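Methylmalonyl-CoA epimerase, mitochondrial (Homo sapiens, PDB 3RMU) interconverts the R and S epimers of methylmalonyl-CoA in mitochondrial propionyl-CoA metabolism and binds a cobalt ion. Local coordinates at residues A21-I26 / M54-P59; V35-P38 / S43-F46. All blocks are in the same frame, centred on the assembly; numbering follows the deposited sequence. Where two conformers were deposited one is given.

Interaction 1: A21-I26 / M54-P59; sequences AFYKNI and MELLHP. With EDO (1,2-ethanediol), chain H.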
loop_
_atom_site.group_PDB
_atom_site.type_symbol
_atom_site.label_atom_id
_atom_site.label_comp_id
_atom_site.label_asym_id
_atom_site.label_seq_id
_atom_site.Cartn_x
_atom_site.Cartn_y
_atom_site.Cartn_z
ATOM N N ALA A 21 18.097 -0.530 2.897
ATOM C CA ALA A 21 18.843 -1.068 4.006
ATOM C C ALA A 21 17.975 -1.254 5.243
ATOM O O ALA A 21 18.234 -2.144 6.032
ATOM C CB ALA A 21 20.080 -0.163 4.324
ATOM N N PHE A 22 16.951 -0.423 5.429
ATOM C CA PHE A 22 16.033 -0.643 6.536
ATOM C C PHE A 22 15.303 -1.982 6.359
ATOM O O PHE A 22 15.293 -2.829 7.257
ATOM C CB PHE A 22 15.034 0.499 6.622
ATOM C CG PHE A 22 13.994 0.324 7.674
ATOM C CD1 PHE A 22 14.241 0.705 8.988
ATOM C CD2 PHE A 22 12.748 -0.192 7.345
ATOM C CE1 PHE A 22 13.261 0.559 9.941
ATOM C CE2 PHE A 22 11.782 -0.344 8.300
ATOM C CZ PHE A 22 12.045 0.006 9.603
ATOM N N TYR A 23 14.691 -2.173 5.195
ATOM C CA TYR A 23 13.957 -3.408 4.946
ATOM C C TYR A 23 14.871 -4.606 5.062
ATOM O O TYR A 23 14.505 -5.594 5.713
ATOM C CB TYR A 23 13.189 -3.372 3.621
ATOM C CG TYR A 23 11.986 -2.488 3.765
ATOM C CD1 TYR A 23 12.034 -1.153 3.401
ATOM C CD2 TYR A 23 10.801 -2.974 4.309
ATOM C CE1 TYR A 23 10.954 -0.325 3.577
ATOM C CE2 TYR A 23 9.710 -2.146 4.471
ATOM C CZ TYR A 23 9.800 -0.817 4.108
ATOM O OH TYR A 23 8.740 0.031 4.273
ATOM N N LYS A 24 16.066 -4.506 4.485
ATOM C CA LYS A 24 17.005 -5.619 4.503
ATOM C C LYS A 24 17.560 -5.909 5.897
ATOM O O LYS A 24 17.479 -7.027 6.382
ATOM C CB LYS A 24 18.139 -5.361 3.518
ATOM C CG LYS A 24 19.118 -6.486 3.317
ATOM C CD LYS A 24 20.323 -5.957 2.525
ATOM C CE LYS A 24 21.420 -6.972 2.361
ATOM N NZ LYS A 24 22.552 -6.406 1.531
ATOM N N ASN A 25 18.154 -4.901 6.523
ATOM C CA ASN A 25 18.967 -5.131 7.706
ATOM C C ASN A 25 18.257 -4.876 9.046
ATOM O O ASN A 25 18.686 -5.391 10.056
ATOM C CB ASN A 25 20.279 -4.362 7.594
ATOM C CG ASN A 25 21.184 -4.941 6.527
ATOM O OD1 ASN A 25 21.120 -6.134 6.240
ATOM N ND2 ASN A 25 22.036 -4.102 5.942
ATOM N N ILE A 26 17.200 -4.079 9.042
ATOM C CA ILE A 26 16.349 -3.952 10.224
ATOM C C ILE A 26 15.222 -5.003 10.211
ATOM O O ILE A 26 15.132 -5.791 11.142
ATOM C CB ILE A 26 15.759 -2.525 10.383
ATOM C CG1 ILE A 26 16.890 -1.516 10.536
ATOM C CG2 ILE A 26 14.853 -2.450 11.645
ATOM C CD1 ILE A 26 17.937 -1.899 11.570
ATOM N N MET A 54 7.078 -4.859 -2.619
ATOM C CA MET A 54 7.067 -3.435 -2.403
ATOM C C MET A 54 8.077 -2.877 -3.388
ATOM O O MET A 54 9.167 -3.422 -3.531
ATOM C CB MET A 54 7.487 -3.064 -0.978
ATOM C CG MET A 54 6.680 -3.680 0.137
ATOM S SD MET A 54 7.351 -3.295 1.780
ATOM C CE MET A 54 7.183 -1.515 1.857
ATOM N N GLU A 55 7.727 -1.802 -4.073
ATOM C CA GLU A 55 8.674 -1.146 -4.988
ATOM C C GLU A 55 8.999 0.147 -4.291
ATOM O O GLU A 55 8.127 1.015 -4.136
ATOM C CB GLU A 55 8.097 -0.882 -6.361
ATOM C CG GLU A 55 7.771 -2.217 -7.121
ATOM C CD GLU A 55 7.507 -2.061 -8.613
ATOM O OE1 GLU A 55 7.586 -0.918 -9.131
ATOM O OE2 GLU A 55 7.228 -3.124 -9.247
ATOM N N LEU A 56 10.242 0.257 -3.816
ATOM C CA LEU A 56 10.717 1.504 -3.227
ATOM C C LEU A 56 11.269 2.392 -4.354
ATOM O O LEU A 56 12.142 1.983 -5.122
ATOM C CB LEU A 56 11.816 1.219 -2.179
ATOM C CG LEU A 56 11.558 0.184 -1.083
ATOM C CD1 LEU A 56 12.831 -0.052 -0.233
ATOM C CD2 LEU A 56 10.404 0.627 -0.216
ATOM N N LEU A 57 10.803 3.641 -4.430
ATOM C CA LEU A 57 11.021 4.459 -5.616
ATOM C C LEU A 57 11.670 5.751 -5.190
ATOM O O LEU A 57 11.277 6.307 -4.172
ATOM C CB LEU A 57 9.685 4.817 -6.271
ATOM C CG LEU A 57 8.862 3.635 -6.810
ATOM C CD1 LEU A 57 7.530 4.156 -7.408
ATOM C CD2 LEU A 57 9.671 2.871 -7.833
ATOM N N HIS A 58 12.638 6.195 -5.985
ATOM C CA HIS A 58 13.257 7.517 -5.812
ATOM C C HIS A 58 13.454 8.173 -7.178
ATOM O O HIS A 58 13.773 7.482 -8.146
ATOM C CB HIS A 58 14.591 7.389 -5.073
ATOM C CG HIS A 58 15.187 8.707 -4.705
ATOM N ND1 HIS A 58 14.748 9.442 -3.624
ATOM C CD2 HIS A 58 16.152 9.443 -5.299
ATOM C CE1 HIS A 58 15.436 10.569 -3.558
ATOM N NE2 HIS A 58 16.301 10.588 -4.557
ATOM N N PRO A 59 13.244 9.502 -7.278
ATOM C CA PRO A 59 13.409 10.203 -8.543
ATOM C C PRO A 59 14.740 9.957 -9.221
ATOM O O PRO A 59 15.795 9.882 -8.559
ATOM C CB PRO A 59 13.317 11.691 -8.151
ATOM C CG PRO A 59 12.483 11.682 -6.916
ATOM C CD PRO A 59 12.862 10.431 -6.199
HETATM C C1 EDO H . 20.936 -3.489 -0.927
HETATM O O1 EDO H . 21.228 -4.890 -1.062
HETATM C C2 EDO H . 19.757 -3.204 -1.844
HETATM O O2 EDO H . 19.599 -1.837 -2.216
#

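Interaction 2: V35-P38 / S43-F46; sequences VPLP and SVVF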
loop_
_atom_site.group_PDB
_atom_site.type_symbol
_atom_site.label_atom_id
_atom_site.label_comp_id
_atom_site.label_asym_id
_atom_site.label_seq_id
_atom_site.Cartn_x
_atom_site.Cartn_y
_atom_site.Cartn_z
ATOM N N VAL A 35 17.848 -0.444 -9.032
ATOM C CA VAL A 35 17.820 -0.514 -10.500
ATOM C C VAL A 35 17.388 0.846 -11.064
ATOM O O VAL A 35 16.264 1.251 -10.813
ATOM C CB VAL A 35 16.752 -1.559 -10.956
ATOM C CG1 VAL A 35 16.716 -1.648 -12.461
ATOM C CG2 VAL A 35 17.069 -2.931 -10.360
ATOM N N PRO A 36 18.254 1.544 -11.836
ATOM C CA PRO A 36 17.707 2.741 -12.460
ATOM C C PRO A 36 16.779 2.414 -13.632
ATOM O O PRO A 36 17.135 1.611 -14.496
ATOM C CB PRO A 36 18.935 3.463 -12.990
ATOM C CG PRO A 36 19.907 2.357 -13.276
ATOM C CD PRO A 36 19.641 1.292 -12.249
ATOM N N LEU A 37 15.668 3.130 -13.700
ATOM C CA LEU A 37 14.709 3.030 -14.815
ATOM C C LEU A 37 14.553 4.410 -15.451
ATOM O O LEU A 37 13.563 5.103 -15.176
ATOM C CB LEU A 37 13.368 2.527 -14.297
ATOM C CG LEU A 37 13.390 1.155 -13.637
ATOM C CD1 LEU A 37 12.020 0.801 -13.007
ATOM C CD2 LEU A 37 13.829 0.109 -14.632
ATOM N N PRO A 38 15.526 4.809 -16.286
ATOM C CA PRO A 38 15.542 6.181 -16.794
ATOM C C PRO A 38 14.302 6.544 -17.602
ATOM O O PRO A 38 13.858 7.692 -17.541
ATOM C CB PRO A 38 16.787 6.216 -17.682
ATOM C CG PRO A 38 17.618 5.122 -17.233
ATOM C CD PRO A 38 16.710 4.064 -16.761
ATOM N N SER A 43 14.355 5.442 -9.864
ATOM C CA SER A 43 15.152 4.258 -9.460
ATOM C C SER A 43 14.294 3.391 -8.538
ATOM O O SER A 43 13.516 3.897 -7.753
ATOM C CB SER A 43 16.445 4.683 -8.739
ATOM O OG SER A 43 17.374 5.320 -9.638
ATOM N N VAL A 44 14.423 2.064 -8.626
ATOM C CA VAL A 44 13.562 1.177 -7.822
ATOM C C VAL A 44 14.379 0.158 -7.028
ATOM O O VAL A 44 15.376 -0.391 -7.550
ATOM C CB VAL A 44 12.532 0.416 -8.711
ATOM C CG1 VAL A 44 13.238 -0.347 -9.834
ATOM C CG2 VAL A 44 11.607 -0.535 -7.839
ATOM N N VAL A 45 13.963 -0.117 -5.795
ATOM C CA VAL A 45 14.400 -1.353 -5.125
ATOM C C VAL A 45 13.125 -2.173 -4.882
ATOM O O VAL A 45 12.086 -1.662 -4.452
ATOM C CB VAL A 45 15.178 -1.083 -3.792
ATOM C CG1 VAL A 45 15.150 -2.281 -2.817
ATOM C CG2 VAL A 45 16.635 -0.603 -4.016
ATOM N N PHE A 46 13.223 -3.461 -5.181
ATOM C CA PHE A 46 12.149 -4.419 -4.982
ATOM C C PHE A 46 12.332 -5.125 -3.651
ATOM O O PHE A 46 13.401 -5.671 -3.391
ATOM C CB PHE A 46 12.186 -5.469 -6.116
ATOM C CG PHE A 46 11.995 -4.889 -7.461
ATOM C CD1 PHE A 46 10.707 -4.588 -7.921
ATOM C CD2 PHE A 46 13.091 -4.570 -8.268
ATOM C CE1 PHE A 46 10.515 -3.997 -9.193
ATOM C CE2 PHE A 46 12.907 -3.982 -9.516
ATOM C CZ PHE A 46 11.605 -3.683 -9.979
#

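Interaction 1: A21-I26 / M54-P59
Tyr-23, on helix 16-26, lays its ring against Met-54 and Leu-56, two residues of strand 53-59 whose CB atoms point at the helix. The helix and strand backbones stay well apart, with 10.1 Å between Tyr-23 CA and Leu-56 CA, and the tyrosine ring bridges the gap. Its CG stands anti to the carbonyl carbon and beside the backbone N (chi1 -74°), a setting that throws the ring out from the helix toward the strand.

The two strand residues take different parts of the ring. Met-54, modelled in two conformers, meets the phenol end in the one described here, crossing the tyrosine side chain at about a right angle. In this conformer a bend at chi3 (63°) folds the methyl back, with Met-54 CE 3.5 Å from Tyr-23 CZ, and Met-54 SD is 4.5 Å from the Tyr-23 ring centroid, 38° off the ring normal, an oblique Met-aromatic contact. Leu-56 takes the CD1-CE1 side of the ring with its forked end, Leu-56 CD1 lying 3.9 Å from Tyr-23 CD1 while Leu-56 CD2 sits against Tyr-23 CE1; this approach is also oblique. Within the helix, Phe-22 CD2 lies over the centre of one face of the Tyr-23 ring. Away from this contact, the extended Lys-24 chain hydrogen-bonds through NZ to O1 of an ethanediol (3.3 Å), probably carried over from crystallisation.

Across the contact the chemistry is apolar, and all three residues are buried. Tyr-23 OH is satisfied from outside by a hydrogen bond with Gly-125 O of the second subunit, whose Val-127 and Ile-81 also pack on Tyr-23 and Met-54. The same phenol therefore ties the helix to its sheet through its carbons and to the dimer partner through its oxygen, and that bond limits how its hydroxyl can be turned.

Interaction 2: V35-P38 / S43-F46
Residues 35-38 and 43-46 lie in the beta hairpin of strands 30-37 and 42-48 and are joined there by the antiparallel hydrogen-bonded pair Val-35 with Val-44. Val-35 N donates to Val-44 O at 2.9 Å, and Val-44 N returns a bond to Val-35 O at 3.0 Å; both are fairly straight, 165° and 164° at the hydrogen. Pro-36 and Ser-43 form the next, non-hydrogen-bonded pair, as suits a proline without an N-H. There Ser-43 CA approaches Val-35 O at 3.5 Å in a CA-H...O contact, and Ser-43 OG rests 3.8 Å from Pro-36 CA.

On the face bearing Val-35 and Val-44, Val-44 CG1 stands between its backbone N and carbonyl carbon (chi1 55°), which directs this methyl across the hairpin to within 3.6 Å of Leu-37 CD1 and 3.9 Å of Val-35 CB. The other methyl, Val-44 CG2, lies over the centre of the Phe-46 ring, while Val-35 CG2 reaches that ring at its edge.

Strand 30-37 is the outermost strand of the sheet within this chain. Strand 42-48 is flanked on its other side by strand 53-59, and helix 16-26 packs on Ser-43 and Val-45.

How the interactions relate
Interaction 2 is nested in the chain loop that interaction 1 closes. Interaction 1 is a buried helix-on-sheet contact made by side chains alone, whereas interaction 2 lies at the surface and combines backbone hydrogen bonds with aliphatic packing. Strands 42-48 and 53-59 are sheet neighbours, joined by probable hydrogen bonds between Leu-56 N and Val-45 O and between Ser-43 N and His-58 O. The second subunit reaches interaction 1 but does not touch the segments of interaction 2. Met-54 and Phe-46 each come within about 6 Å of the side chain of the cobalt ligand His-8, but Met-54 faces the helix, whereas the Val-44 side chain, on the other face of the sheet, is about 8 Å from the metal.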